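Local atomic coordinates of mandelate racemase / muconate lactonizing enzyme family protein (Agrobacterium tumefaciens, PDB entry 4DXK), a protein that has no established substrate but probably acts as a metal-dependent lyase or racemase of the enolase superfamily, mandelate racemase subgroup. Residues 170-175 and 341-346; 202-207 and 235-240; 221-226 and 253-258; 228-233 and 239-244. All coordinates share one frame; numbering follows the deposited sequence.

All four contacts lie in the barrel domain of the chain. Contact 1, whose segments lie 166 residues apart, spans the longest loop and encloses the others. Contacts 2 and 3 interleave along the chain, and contact 4 is nested inside contact 3. Contacts 3 and 4 share helix 223-232, with centres about 9 Å apart; contacts 2 and 4 share Phe239 and Trp240, with centres about 13 Å apart. Contact 1 touches both 2 and 4, and like 4 reaches the parallel barrel sheet. The series thus runs from helix packing on the outside, through strand 240-242, to the sodium and phosphate sites at the strand ends, about 23 Å separating the centres of contacts 1 and 3.

Contact 1: 170-175 and 341-346; sequences AMKIWP and VQESVR. With PO4 (phosphate ion), chain B.
At the mouth of the barrel, where ligands bind at the C-terminal ends of the strands, Lys172 of strand 170-173 meets Glu343 from the 341-346 segment. The link is a long salt bridge, Lys172 NZ to Glu343 OE2 at 3.5 Å, and the two side chains cross at about a right angle. A phosphate ion, probably from the crystallisation liquor, lies beside the pair. Lys172 NZ donates a hydrogen bond to phosphate O1 at 2.7 Å; Glu343 OE2 and phosphate O3, 2.5 Å apart, are so close that one of the two acid groups probably carries a proton. The lysine aims its ammonium at both anions through a kink in the chain at chi3 (80°), whereas Glu343 runs straight out from CG and reaches the lysine and the phosphate with OE2. A long flexible amine and an extended acid suit a place where charged groups must reach inward from separate pieces of chain. Trp174, one step beyond the strand, brings the six-membered part of its indole obliquely past the phosphate, with CZ3 at 3.8 Å from O4. His318 also bonds the ion. Lys172 NZ has further partners in Glu242, a sodium ligand, and the hydroxyl of Tyr118, while Glu343 OE1 accepts from the nitrogen of the modified succinimide residue at position 319. Such a cluster of charged side chains beside a bound metal is characteristic of the active-site mouth of enolase-superfamily barrels.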
# COMPACT_ATOMS: atom_id res chain seq x y z
N ALA A 170 -31.66 18.90 14.33
CA ALA A 170 -30.29 18.51 14.65
C ALA A 170 -29.76 19.40 15.76
O ALA A 170 -30.06 20.60 15.81
CB ALA A 170 -29.41 18.61 13.42
N MET A 171 -28.97 18.81 16.65
CA MET A 171 -28.36 19.54 17.75
C MET A 171 -26.98 18.97 18.02
O MET A 171 -26.74 17.77 17.85
CB MET A 171 -29.23 19.44 19.01
CG MET A 171 -29.35 18.03 19.56
SD MET A 171 -30.60 17.86 20.85
CE MET A 171 -29.81 18.73 22.20
N LYS A 172 -26.07 19.84 18.44
CA LYS A 172 -24.70 19.44 18.71
C LYS A 172 -24.37 19.69 20.17
O LYS A 172 -24.66 20.76 20.71
CB LYS A 172 -23.72 20.20 17.80
CG LYS A 172 -22.27 19.73 17.93
CD LYS A 172 -21.42 20.13 16.72
CE LYS A 172 -20.96 21.58 16.81
NZ LYS A 172 -20.18 21.96 15.60
N ILE A 173 -23.77 18.68 20.82
CA ILE A 173 -23.42 18.76 22.23
C ILE A 173 -21.98 18.31 22.45
O ILE A 173 -21.40 17.62 21.60
CB ILE A 173 -24.39 17.92 23.10
CG1 ILE A 173 -24.35 16.44 22.71
CG2 ILE A 173 -25.81 18.47 22.99
CD1 ILE A 173 -25.15 15.54 23.64
N TRP A 174 -21.39 18.73 23.56
CA TRP A 174 -20.01 18.36 23.89
C TRP A 174 -19.86 17.93 25.35
O TRP A 174 -19.17 18.59 26.13
CB TRP A 174 -19.02 19.48 23.54
CG TRP A 174 -19.41 20.88 23.93
CD1 TRP A 174 -19.09 21.53 25.09
CD2 TRP A 174 -20.15 21.81 23.14
NE1 TRP A 174 -19.61 22.81 25.07
CE2 TRP A 174 -20.26 23.00 23.89
CE3 TRP A 174 -20.74 21.75 21.88
CZ2 TRP A 174 -20.95 24.12 23.41
CZ3 TRP A 174 -21.41 22.86 21.40
CH2 TRP A 174 -21.51 24.03 22.17
N PRO A 175 -20.50 16.82 25.73
CA PRO A 175 -20.54 16.42 27.13
C PRO A 175 -19.26 15.73 27.62
O PRO A 175 -19.19 15.41 28.80
CB PRO A 175 -21.72 15.45 27.19
CG PRO A 175 -21.74 14.82 25.84
CD PRO A 175 -21.29 15.90 24.88
N VAL A 341 -25.66 21.21 6.06
CA VAL A 341 -26.36 22.01 7.06
C VAL A 341 -25.55 23.27 7.28
O VAL A 341 -24.35 23.31 7.02
CB VAL A 341 -26.46 21.28 8.42
CG1 VAL A 341 -27.57 20.25 8.42
CG2 VAL A 341 -25.12 20.65 8.80
N GLN A 342 -26.23 24.32 7.77
CA GLN A 342 -25.55 25.54 8.19
C GLN A 342 -25.83 25.80 9.66
O GLN A 342 -26.93 26.21 10.02
CB GLN A 342 -26.00 26.75 7.36
CG GLN A 342 -25.36 28.06 7.85
CD GLN A 342 -23.85 27.96 7.84
OE1 GLN A 342 -23.24 27.74 6.79
NE2 GLN A 342 -23.23 28.12 9.02
N GLU A 343 -24.82 25.55 10.50
CA GLU A 343 -24.88 25.83 11.93
C GLU A 343 -25.29 27.27 12.22
O GLU A 343 -24.87 28.18 11.50
CB GLU A 343 -23.50 25.60 12.53
CG GLU A 343 -23.47 25.70 14.03
CD GLU A 343 -22.10 25.53 14.62
OE1 GLU A 343 -21.11 25.96 13.99
OE2 GLU A 343 -22.00 24.97 15.72
N SER A 344 -26.09 27.47 13.26
CA SER A 344 -26.39 28.83 13.67
C SER A 344 -26.64 28.91 15.16
O SER A 344 -26.79 27.89 15.83
CB SER A 344 -27.58 29.40 12.89
OG SER A 344 -28.79 28.73 13.22
N VAL A 345 -26.68 30.14 15.67
CA VAL A 345 -26.92 30.44 17.07
C VAL A 345 -28.41 30.36 17.36
O VAL A 345 -29.23 30.89 16.60
CB VAL A 345 -26.43 31.86 17.40
CG1 VAL A 345 -26.87 32.28 18.81
CG2 VAL A 345 -24.92 31.98 17.23
N ARG A 346 -28.78 29.69 18.45
CA ARG A 346 -30.18 29.69 18.85
C ARG A 346 -30.64 31.11 19.17
O ARG A 346 -30.01 31.81 19.97
CB ARG A 346 -30.39 28.75 20.05
CG ARG A 346 -29.31 28.83 21.10
CD ARG A 346 -29.46 27.71 22.12
NE ARG A 346 -28.61 27.92 23.28
CZ ARG A 346 -28.99 28.59 24.37
NH1 ARG A 346 -28.15 28.74 25.38
NH2 ARG A 346 -30.21 29.10 24.44
P PO4 B . -18.84 24.62 17.67
O1 PO4 B . -18.36 23.80 16.48
O2 PO4 B . -17.99 25.87 17.81
O3 PO4 B . -20.27 25.07 17.52
O4 PO4 B . -18.72 23.80 18.93

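Contact 2: 202-207 and 235-240; sequences KIRKAV and PYQTFW
The guanidinium of Arg204 turns its edge, not a face, to the chain beyond helix 223-232: the carbonyl oxygens of Tyr236 and Gln237 both lie near its plane. The ring of Tyr236, for its part, has CB of the preceding Pro235 over the centre of one face, 4.2 Å above the plane, both residues belonging to the 3-10 segment. Arg204 grips Tyr236 O side-on with two nitrogens: NE donates to Tyr236 O at 3.0 Å with an N-H...O angle of 149°, and NH2 donates to the same oxygen at a similar length. The NH2 donor approaches in the carbonyl plane, while NE sits above that plane; the one oxygen thus receives its two donors from different directions. A third bond, from NH2 to Gln237 O at 3.1 Å, is weak and strongly bent, 122° at the hydrogen. A bend at chi2 carries the arginine off its helix toward the turn. The Gln237 side chain lies across the arginine as well, its OE1 coming 3.6 Å from Arg204 NE, with amide and guanidinium planes 34° apart. NH1 hydrogen-bonds to the backbone oxygens of Gly208 and Met211, and Met190 of the second subunit packs on Arg204 and Gln237. Arginine suits this place because its several N-H groups can meet several carbonyls at once. Held by backbone oxygens on two sides, the flat group is fixed in rotation, and its positive charge is probably stabilised by the backbone carbonyl dipoles around it.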
# COMPACT_ATOMS: atom_id res chain seq x y z
N LYS A 202 -30.99 10.73 27.65
CA LYS A 202 -32.10 11.63 27.94
C LYS A 202 -32.73 12.18 26.65
O LYS A 202 -33.95 12.26 26.53
CB LYS A 202 -31.66 12.76 28.88
CG LYS A 202 -31.16 12.28 30.24
CD LYS A 202 -30.97 13.42 31.24
CE LYS A 202 -29.76 13.19 32.14
NZ LYS A 202 -29.84 11.90 32.86
N ILE A 203 -31.90 12.54 25.67
CA ILE A 203 -32.43 13.03 24.40
C ILE A 203 -33.23 11.95 23.68
O ILE A 203 -34.34 12.20 23.22
CB ILE A 203 -31.30 13.54 23.47
CG1 ILE A 203 -30.66 14.79 24.06
CG2 ILE A 203 -31.85 13.83 22.08
CD1 ILE A 203 -29.32 15.15 23.44
N ARG A 204 -32.67 10.74 23.61
CA ARG A 204 -33.33 9.64 22.93
C ARG A 204 -34.64 9.24 23.63
O ARG A 204 -35.63 8.93 22.97
CB ARG A 204 -32.40 8.43 22.81
CG ARG A 204 -31.28 8.61 21.79
CD ARG A 204 -31.80 8.70 20.36
NE ARG A 204 -30.70 8.96 19.44
CZ ARG A 204 -30.70 9.91 18.50
NH1 ARG A 204 -31.76 10.69 18.35
NH2 ARG A 204 -29.64 10.07 17.73
N LYS A 205 -34.65 9.27 24.96
CA LYS A 205 -35.87 8.96 25.70
C LYS A 205 -36.95 10.00 25.40
O LYS A 205 -38.14 9.67 25.30
CB LYS A 205 -35.61 8.89 27.21
CG LYS A 205 -36.87 8.75 28.06
CD LYS A 205 -36.56 8.34 29.49
CE LYS A 205 -37.82 8.36 30.35
NZ LYS A 205 -37.64 7.62 31.63
N ALA A 206 -36.53 11.25 25.25
CA ALA A 206 -37.45 12.35 25.01
C ALA A 206 -38.03 12.40 23.60
O ALA A 206 -39.24 12.48 23.42
CB ALA A 206 -36.79 13.69 25.35
N VAL A 207 -37.16 12.35 22.59
CA VAL A 207 -37.59 12.57 21.21
C VAL A 207 -37.27 11.43 20.24
O VAL A 207 -37.52 11.54 19.04
CB VAL A 207 -37.00 13.87 20.64
CG1 VAL A 207 -37.44 15.06 21.48
CG2 VAL A 207 -35.48 13.78 20.56
N PRO A 235 -24.69 2.90 20.76
CA PRO A 235 -26.14 2.70 20.94
C PRO A 235 -26.98 3.95 20.69
O PRO A 235 -28.20 3.84 20.64
CB PRO A 235 -26.26 2.30 22.42
CG PRO A 235 -24.91 1.81 22.81
CD PRO A 235 -23.94 2.62 22.00
N TYR A 236 -26.36 5.12 20.56
CA TYR A 236 -27.13 6.36 20.52
C TYR A 236 -27.33 6.94 19.13
O TYR A 236 -27.90 8.02 18.99
CB TYR A 236 -26.53 7.38 21.49
CG TYR A 236 -26.41 6.81 22.87
CD1 TYR A 236 -27.52 6.70 23.69
CD2 TYR A 236 -25.19 6.33 23.35
CE1 TYR A 236 -27.42 6.14 24.96
CE2 TYR A 236 -25.08 5.79 24.60
CZ TYR A 236 -26.20 5.70 25.41
OH TYR A 236 -26.10 5.15 26.66
N GLN A 237 -26.86 6.22 18.12
CA GLN A 237 -27.06 6.63 16.73
C GLN A 237 -26.61 8.08 16.49
O GLN A 237 -27.38 8.90 15.99
CB GLN A 237 -28.52 6.47 16.31
CG GLN A 237 -29.05 5.05 16.42
CD GLN A 237 -29.61 4.73 17.80
OE1 GLN A 237 -30.29 5.55 18.42
NE2 GLN A 237 -29.34 3.52 18.28
N THR A 238 -25.38 8.38 16.87
CA THR A 238 -24.85 9.72 16.68
C THR A 238 -24.66 10.05 15.20
O THR A 238 -24.44 9.16 14.38
CB THR A 238 -23.55 9.91 17.46
OG1 THR A 238 -22.63 8.87 17.10
CG2 THR A 238 -23.83 9.85 18.96
N PHE A 239 -24.77 11.33 14.86
CA PHE A 239 -24.76 11.75 13.46
C PHE A 239 -23.36 12.00 12.93
O PHE A 239 -23.02 11.60 11.82
CB PHE A 239 -25.61 13.02 13.32
CG PHE A 239 -25.84 13.44 11.91
CD1 PHE A 239 -26.67 12.70 11.07
CD2 PHE A 239 -25.24 14.59 11.40
CE1 PHE A 239 -26.90 13.09 9.76
CE2 PHE A 239 -25.48 14.99 10.10
CZ PHE A 239 -26.30 14.24 9.27
N TRP A 240 -22.54 12.68 13.73
CA TRP A 240 -21.13 12.86 13.40
C TRP A 240 -20.31 13.02 14.66
O TRP A 240 -20.85 13.37 15.71
CB TRP A 240 -20.92 13.99 12.39
CG TRP A 240 -20.95 15.44 12.83
CD1 TRP A 240 -20.37 16.02 13.95
CD2 TRP A 240 -21.52 16.52 12.08
NE1 TRP A 240 -20.57 17.38 13.93
CE2 TRP A 240 -21.26 17.72 12.79
CE3 TRP A 240 -22.23 16.59 10.89
CZ2 TRP A 240 -21.71 18.96 12.34
CZ3 TRP A 240 -22.65 17.83 10.43
CH2 TRP A 240 -22.39 19.00 11.15

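Contact 3: 221-226 and 253-258; sequences WQLLPA and LTRYAA
Apolar packing carries part of the join between Leu223 and Ala226 of helix 223-232 and Tyr256 of helix 253-259. Leu223 CD1 rests 4.3 Å from Tyr256 CB, and Ala226 CB lies 3.9 Å from Tyr256 CE1. Alanine's small methyl lets the ring come close to the helix backbone, so that Ala226 O sits 3.5 Å from Tyr256 CE1, at the ring edge. With CG anti to the backbone N (chi1 -176°), the tyrosine swings its ring across into the interface. A second kind of contact joins an aliphatic branch to a charged plane: Leu223 CD2 lies over one face of the Arg255 guanidinium, 3.9 Å above it and offset toward the rim, the two side chains crossing at about a right angle. Both helices belong to the outer layer of the barrel, following strands 212-216 and 240-242, and the contact packs these neighbouring helices side by side. Polar links complete it through water. One water donates to Ala226 O at 2.8 Å and is hydrogen-bonded to Tyr256 OH at 2.7 Å, lying in the plane of the ring. That hydroxyl, a polar group at the end of an otherwise apolar ring, also bonds His241 ND1 on the barrel strand beneath. With its guanidinium face against leucine, Arg255 still reaches across the subunit boundary, where NH1 donates to Ala285 O of the third subunit.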
# COMPACT_ATOMS: atom_id res chain seq x y z
N TRP A 221 -9.02 15.00 22.92
CA TRP A 221 -8.64 13.63 23.28
C TRP A 221 -7.47 13.08 22.49
O TRP A 221 -7.30 13.40 21.31
CB TRP A 221 -9.85 12.70 23.08
CG TRP A 221 -10.95 13.02 24.02
CD1 TRP A 221 -12.04 13.80 23.76
CD2 TRP A 221 -11.05 12.62 25.38
NE1 TRP A 221 -12.84 13.89 24.89
CE2 TRP A 221 -12.24 13.18 25.90
CE3 TRP A 221 -10.24 11.86 26.22
CZ2 TRP A 221 -12.64 12.98 27.22
CZ3 TRP A 221 -10.64 11.66 27.52
CH2 TRP A 221 -11.83 12.22 28.01
N GLN A 222 -6.67 12.25 23.15
CA GLN A 222 -5.69 11.41 22.47
C GLN A 222 -6.41 10.24 21.77
O GLN A 222 -7.61 10.03 21.97
CB GLN A 222 -4.61 10.93 23.44
CG GLN A 222 -3.84 12.07 24.09
CD GLN A 222 -3.11 12.90 23.06
OE1 GLN A 222 -2.29 12.39 22.31
NE2 GLN A 222 -3.43 14.19 23.01
N LEU A 223 -5.68 9.48 20.96
CA LEU A 223 -6.31 8.50 20.07
C LEU A 223 -7.04 7.38 20.79
O LEU A 223 -8.17 7.04 20.43
CB LEU A 223 -5.30 7.92 19.09
CG LEU A 223 -5.87 6.86 18.15
CD1 LEU A 223 -6.91 7.45 17.21
CD2 LEU A 223 -4.75 6.20 17.35
N LEU A 224 -6.39 6.79 21.79
CA LEU A 224 -7.00 5.63 22.45
C LEU A 224 -8.31 5.95 23.19
O LEU A 224 -9.31 5.29 22.97
CB LEU A 224 -6.00 4.89 23.34
CG LEU A 224 -4.74 4.38 22.62
CD1 LEU A 224 -3.89 3.61 23.61
CD2 LEU A 224 -5.08 3.51 21.41
N PRO A 225 -8.32 6.98 24.06
CA PRO A 225 -9.61 7.28 24.68
C PRO A 225 -10.64 7.80 23.66
O PRO A 225 -11.84 7.57 23.84
CB PRO A 225 -9.27 8.35 25.73
CG PRO A 225 -7.98 8.96 25.25
CD PRO A 225 -7.24 7.80 24.64
N ALA A 226 -10.20 8.48 22.60
CA ALA A 226 -11.14 8.87 21.55
C ALA A 226 -11.84 7.65 20.95
O ALA A 226 -13.07 7.66 20.76
CB ALA A 226 -10.42 9.67 20.47
N LEU A 253 -6.37 9.57 11.91
CA LEU A 253 -7.81 9.44 11.72
C LEU A 253 -8.22 8.10 11.11
O LEU A 253 -9.35 7.65 11.31
CB LEU A 253 -8.35 10.58 10.85
CG LEU A 253 -8.21 11.97 11.47
CD1 LEU A 253 -8.68 13.01 10.48
CD2 LEU A 253 -9.00 12.07 12.76
N THR A 254 -7.31 7.42 10.41
CA THR A 254 -7.69 6.15 9.80
C THR A 254 -8.06 5.11 10.86
O THR A 254 -9.01 4.33 10.70
CB THR A 254 -6.59 5.61 8.86
OG1 THR A 254 -5.44 5.23 9.63
CG2 THR A 254 -6.21 6.68 7.86
N ARG A 255 -7.33 5.11 11.96
CA ARG A 255 -7.66 4.17 13.02
C ARG A 255 -8.94 4.53 13.73
O ARG A 255 -9.71 3.64 14.12
CB ARG A 255 -6.52 4.09 14.00
CG ARG A 255 -5.30 3.50 13.34
CD ARG A 255 -4.19 3.38 14.30
NE ARG A 255 -4.53 2.52 15.42
CZ ARG A 255 -3.68 2.29 16.42
NH1 ARG A 255 -2.50 2.88 16.39
NH2 ARG A 255 -4.02 1.51 17.43
N TYR A 256 -9.19 5.82 13.89
CA TYR A 256 -10.43 6.27 14.50
C TYR A 256 -11.62 5.85 13.64
O TYR A 256 -12.61 5.32 14.14
CB TYR A 256 -10.41 7.78 14.69
CG TYR A 256 -11.64 8.28 15.41
CD1 TYR A 256 -11.67 8.33 16.80
CD2 TYR A 256 -12.77 8.67 14.71
CE1 TYR A 256 -12.81 8.76 17.47
CE2 TYR A 256 -13.91 9.11 15.38
CZ TYR A 256 -13.92 9.16 16.75
OH TYR A 256 -15.05 9.59 17.41
N ALA A 257 -11.52 6.08 12.34
CA ALA A 257 -12.62 5.75 11.43
C ALA A 257 -12.90 4.25 11.41
O ALA A 257 -14.03 3.83 11.13
CB ALA A 257 -12.32 6.26 10.03
N ALA A 258 -11.89 3.45 11.72
CA ALA A 258 -12.03 1.99 11.73
C ALA A 258 -12.98 1.50 12.81
O ALA A 258 -13.56 0.41 12.69
CB ALA A 258 -10.67 1.33 11.88
O HOH W 1 -14.62 9.87 20.04

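Contact 4: 228-233 and 239-244; sequences QIAKAL and FWHEDP. With NA (sodium ion), chain C.
Within the beta-alpha-beta unit of strand 212-216, helix 223-232 and strand 240-242, the imidazole of His241 packs against Ala230 and Leu233 as helix meets strand. Leu233 CD1 comes obliquely to 3.7 Å from His241 NE2, and the two side chains slide past each other in opposite directions. Ala230 is small enough for the ring to approach its backbone: its CA, also oblique to the ring, lies 4.1 Å from His241 CE1, and its CB 4.2 Å from ND1. Histidine suits this layer because its flat ring fits among apolar atoms while its nitrogens find partners, NE2 at Thr238 OG1 and ND1 toward helix 253-259. As in TIM barrels generally, consecutive strand residues alternate: His241 faces the helix, and Glu242 faces the interior. There the extended Glu242 chain, turned away from its own backbone nitrogen (chi1 -177°), places OE2 2.3 Å from the sodium ion, which Glu216 and Glu268 also bind. Trp240 NE1 helps to hold the carboxylate by donating to Glu242 OE1, which also meets Lys172, at 3.0 Å on its anti side, although the bond is bent (139°). Asp243 acts from the second shell: a sodium-bound water donates to Asp243 OD2 at 2.7 Å.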
# COMPACT_ATOMS: atom_id res chain seq x y z
N GLN A 228 -12.19 4.69 22.39
CA GLN A 228 -13.00 4.10 23.46
C GLN A 228 -14.36 4.80 23.55
O GLN A 228 -15.41 4.16 23.64
CB GLN A 228 -12.24 4.25 24.77
CG GLN A 228 -12.94 3.69 25.99
CD GLN A 228 -12.17 3.97 27.26
OE1 GLN A 228 -11.06 4.50 27.22
NE2 GLN A 228 -12.75 3.61 28.40
N ILE A 229 -14.33 6.13 23.53
CA ILE A 229 -15.55 6.93 23.57
C ILE A 229 -16.42 6.69 22.33
O ILE A 229 -17.64 6.54 22.44
CB ILE A 229 -15.23 8.44 23.73
CG1 ILE A 229 -14.58 8.71 25.09
CG2 ILE A 229 -16.48 9.29 23.51
CD1 ILE A 229 -13.93 10.08 25.19
N ALA A 230 -15.78 6.66 21.16
CA ALA A 230 -16.50 6.44 19.91
C ALA A 230 -17.29 5.14 19.97
O ALA A 230 -18.48 5.12 19.63
CB ALA A 230 -15.53 6.41 18.73
N LYS A 231 -16.64 4.06 20.39
CA LYS A 231 -17.32 2.77 20.49
C LYS A 231 -18.49 2.83 21.47
O LYS A 231 -19.58 2.30 21.19
CB LYS A 231 -16.35 1.67 20.91
CG LYS A 231 -15.28 1.39 19.87
CD LYS A 231 -14.52 0.10 20.15
CE LYS A 231 -13.77 0.16 21.46
NZ LYS A 231 -13.20 -1.18 21.84
N ALA A 232 -18.29 3.51 22.59
CA ALA A 232 -19.33 3.62 23.61
C ALA A 232 -20.55 4.40 23.13
O ALA A 232 -21.65 4.26 23.69
CB ALA A 232 -18.76 4.25 24.88
N LEU A 233 -20.38 5.23 22.10
CA LEU A 233 -21.49 6.03 21.59
C LEU A 233 -22.39 5.26 20.63
O LEU A 233 -23.45 5.77 20.25
CB LEU A 233 -20.97 7.30 20.91
CG LEU A 233 -20.54 8.39 21.89
CD1 LEU A 233 -19.64 9.40 21.23
CD2 LEU A 233 -21.77 9.07 22.48
N PHE A 239 -24.77 11.33 14.86
CA PHE A 239 -24.76 11.75 13.46
C PHE A 239 -23.36 12.00 12.93
O PHE A 239 -23.02 11.60 11.82
CB PHE A 239 -25.61 13.02 13.32
CG PHE A 239 -25.84 13.44 11.91
CD1 PHE A 239 -26.67 12.70 11.07
CD2 PHE A 239 -25.24 14.59 11.40
CE1 PHE A 239 -26.90 13.09 9.76
CE2 PHE A 239 -25.48 14.99 10.10
CZ PHE A 239 -26.30 14.24 9.27
N TRP A 240 -22.54 12.68 13.73
CA TRP A 240 -21.13 12.86 13.40
C TRP A 240 -20.31 13.02 14.66
O TRP A 240 -20.85 13.37 15.71
CB TRP A 240 -20.92 13.99 12.39
CG TRP A 240 -20.95 15.44 12.83
CD1 TRP A 240 -20.37 16.02 13.95
CD2 TRP A 240 -21.52 16.52 12.08
NE1 TRP A 240 -20.57 17.38 13.93
CE2 TRP A 240 -21.26 17.72 12.79
CE3 TRP A 240 -22.23 16.59 10.89
CZ2 TRP A 240 -21.71 18.96 12.34
CZ3 TRP A 240 -22.65 17.83 10.43
CH2 TRP A 240 -22.39 19.00 11.15
N HIS A 241 -19.01 12.74 14.56
CA HIS A 241 -18.07 12.90 15.66
C HIS A 241 -17.04 13.92 15.22
O HIS A 241 -16.19 13.64 14.37
CB HIS A 241 -17.40 11.57 16.02
CG HIS A 241 -18.34 10.59 16.65
ND1 HIS A 241 -17.96 9.30 16.97
CD2 HIS A 241 -19.63 10.70 17.03
CE1 HIS A 241 -18.98 8.66 17.51
NE2 HIS A 241 -20.01 9.48 17.55
N GLU A 242 -17.15 15.12 15.79
CA GLU A 242 -16.40 16.27 15.31
C GLU A 242 -15.12 16.47 16.12
O GLU A 242 -15.15 16.50 17.36
CB GLU A 242 -17.28 17.51 15.40
CG GLU A 242 -16.65 18.80 14.87
CD GLU A 242 -17.63 19.95 14.84
OE1 GLU A 242 -18.86 19.70 14.84
OE2 GLU A 242 -17.20 21.12 14.83
N ASP A 243 -14.01 16.61 15.40
CA ASP A 243 -12.71 16.86 16.01
C ASP A 243 -12.43 15.92 17.19
O ASP A 243 -12.14 16.37 18.30
CB ASP A 243 -12.58 18.34 16.39
CG ASP A 243 -12.48 19.23 15.18
OD1 ASP A 243 -11.96 18.76 14.16
OD2 ASP A 243 -12.90 20.40 15.24
N PRO A 244 -12.50 14.60 16.95
CA PRO A 244 -12.32 13.66 18.06
C PRO A 244 -10.91 13.67 18.64
O PRO A 244 -10.73 13.31 19.81
CB PRO A 244 -12.61 12.31 17.41
CG PRO A 244 -12.32 12.52 15.94
CD PRO A 244 -12.79 13.91 15.68
NA NA C . -16.61 22.69 16.43
O HOH W 2 -14.63 21.56 16.91
O HOH W 3 -15.93 24.30 18.01